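Local coordinates for fructose-bisphosphate aldolase (Thermus caldophilus, PDB 2FJK), which is a class II fructose-bisphosphate aldolase with a TIM-barrel fold, modelled here with bound 1,3-dihydroxyacetonephosphate, at residues 128-133 / 167-172. Residues are numbered along the deposited sequence; the frame is centred on the assembly and turned at random.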
loop_
_atom_site.group_PDB
_atom_site.type_symbol
_atom_site.label_atom_id
_atom_site.label_comp_id
_atom_site.label_asym_id
_atom_site.label_seq_id
_atom_site.Cartn_x
_atom_site.Cartn_y
_atom_site.Cartn_z
ATOM N N THR A 128 8.492 19.190 0.294
ATOM C CA THR A 128 8.625 20.624 0.042
ATOM C C THR A 128 7.659 21.450 0.892
ATOM O O THR A 128 6.672 20.941 1.429
ATOM C CB THR A 128 8.405 20.981 -1.440
ATOM O OG1 THR A 128 7.150 20.456 -1.883
ATOM C CG2 THR A 128 9.542 20.426 -2.291
ATOM N N VAL A 129 7.944 22.739 0.998
ATOM C CA VAL A 129 7.132 23.621 1.822
ATOM C C VAL A 129 6.687 24.896 1.135
ATOM O O VAL A 129 7.482 25.581 0.487
ATOM C CB VAL A 129 7.900 24.024 3.094
ATOM C CG1 VAL A 129 7.126 25.073 3.876
ATOM C CG2 VAL A 129 8.136 22.804 3.950
ATOM N N GLU A 130 5.402 25.201 1.271
ATOM C CA GLU A 130 4.857 26.427 0.719
ATOM C C GLU A 130 4.598 27.322 1.926
ATOM O O GLU A 130 4.215 26.840 2.993
ATOM C CB GLU A 130 3.532 26.181 -0.006
ATOM C CG GLU A 130 3.009 27.438 -0.689
ATOM C CD GLU A 130 1.637 27.262 -1.311
ATOM O OE1 GLU A 130 1.440 26.295 -2.076
ATOM O OE2 GLU A 130 0.756 28.104 -1.041
ATOM N N ALA A 131 4.821 28.616 1.770
ATOM C CA ALA A 131 4.580 29.547 2.862
ATOM C C ALA A 131 3.910 30.783 2.297
ATOM O O ALA A 131 4.066 31.092 1.116
ATOM C CB ALA A 131 5.893 29.916 3.530
ATOM N N GLU A 132 3.152 31.490 3.123
ATOM C CA GLU A 132 2.502 32.686 2.626
ATOM C C GLU A 132 2.811 33.932 3.438
ATOM O O GLU A 132 2.932 33.888 4.662
ATOM C CB GLU A 132 0.985 32.473 2.521
ATOM C CG GLU A 132 0.281 32.086 3.802
ATOM C CD GLU A 132 -1.143 31.590 3.544
ATOM O OE1 GLU A 132 -1.937 32.318 2.898
ATOM O OE2 GLU A 132 -1.464 30.465 3.989
ATOM N N LEU A 133 2.957 35.040 2.721
ATOM C CA LEU A 133 3.236 36.339 3.310
ATOM C C LEU A 133 2.138 37.275 2.815
ATOM O O LEU A 133 1.900 37.380 1.609
ATOM C CB LEU A 133 4.599 36.843 2.844
ATOM C CG LEU A 133 5.123 38.131 3.470
ATOM C CD1 LEU A 133 5.201 37.996 5.005
ATOM C CD2 LEU A 133 6.492 38.424 2.877
ATOM N N ALA A 167 11.580 27.896 2.685
ATOM C CA ALA A 167 10.418 27.604 1.851
ATOM C C ALA A 167 10.764 27.462 0.365
ATOM O O ALA A 167 11.703 28.081 -0.135
ATOM C CB ALA A 167 9.344 28.668 2.049
ATOM N N ASP A 168 9.981 26.642 -0.326
ATOM C CA ASP A 168 10.182 26.359 -1.735
ATOM C C ASP A 168 9.252 27.102 -2.695
ATOM O O ASP A 168 9.605 27.297 -3.857
ATOM C CB ASP A 168 10.013 24.853 -1.976
ATOM C CG ASP A 168 10.855 24.016 -1.045
ATOM O OD1 ASP A 168 12.086 23.997 -1.221
ATOM O OD2 ASP A 168 10.287 23.382 -0.133
ATOM N N TYR A 169 8.075 27.515 -2.234
ATOM C CA TYR A 169 7.127 28.167 -3.143
ATOM C C TYR A 169 6.766 29.630 -2.890
ATOM O O TYR A 169 7.243 30.516 -3.595
ATOM C CB TYR A 169 5.839 27.335 -3.218
ATOM C CG TYR A 169 6.093 25.856 -3.393
ATOM C CD1 TYR A 169 7.057 25.406 -4.292
ATOM C CD2 TYR A 169 5.391 24.903 -2.643
ATOM C CE1 TYR A 169 7.325 24.062 -4.441
ATOM C CE2 TYR A 169 5.654 23.537 -2.789
ATOM C CZ TYR A 169 6.626 23.130 -3.692
ATOM O OH TYR A 169 6.921 21.795 -3.869
ATOM N N LEU A 170 5.912 29.867 -1.903
ATOM C CA LEU A 170 5.445 31.208 -1.529
ATOM C C LEU A 170 4.132 31.632 -2.171
ATOM O O LEU A 170 4.065 31.924 -3.360
ATOM C CB LEU A 170 6.495 32.296 -1.816
ATOM C CG LEU A 170 5.950 33.715 -1.564
ATOM C CD1 LEU A 170 5.588 33.857 -0.092
ATOM C CD2 LEU A 170 6.964 34.779 -1.967
ATOM N N ALA A 171 3.088 31.669 -1.356
ATOM C CA ALA A 171 1.765 32.085 -1.796
ATOM C C ALA A 171 1.716 33.603 -1.580
ATOM O O ALA A 171 2.069 34.092 -0.506
ATOM C CB ALA A 171 0.701 31.388 -0.955
ATOM N N VAL A 172 1.294 34.349 -2.594
ATOM C CA VAL A 172 1.250 35.801 -2.463
ATOM C C VAL A 172 -0.149 36.391 -2.359
ATOM O O VAL A 172 -1.123 35.820 -2.851
ATOM C CB VAL A 172 1.987 36.483 -3.638
ATOM C CG1 VAL A 172 3.416 35.958 -3.716
ATOM C CG2 VAL A 172 1.245 36.230 -4.947
#
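V129 and D168 grip each other through two bonds: V129 N reaches D168 OD2 at 2.7 Å, using the lone pair anti to the other carboxylate oxygen, and D168 N returns to V129 O at 2.8 Å, in the carbonyl plane. With D168 CG beside its own backbone N (chi1 -52°), OD2 accepts the V129 N-H (angle 164°) much as a strand carbonyl would, where 167-170 is still loop; H123 also bonds OD2. Y169 N adds a weak third bond to V129 O. The Y169 ring takes E130 CB at its edge, 3.5 Å from CD2, and its OH hydrogen-bonds T128 OG1 at a doubtfully short separation; OH also bonds T4 O, and OG1 does so weakly. Further along, a short parallel pairing sets E132 opposite A171: A171 N donates to A131 O at 2.7 Å, the donor tilted 23° from the carbonyl plane, while L170 CA makes a CA-H...O contact to the same oxygen. Beyond this tight part the ladder slackens, the weak L133 N to A171 O bond being 3.5 Å long; A167 and D168 are partly exposed, and there A167 CB meets buried A131 CB at 4.0 Å. The extended E130 chain brings OE2 to 3.3 Å from A171 CB, while OE1 forms a salt bridge with K249. Strands 128-133 and 171-172 are barrel neighbours between 98-101 and 205-207, with helix 108-124 packed against V129 and A131.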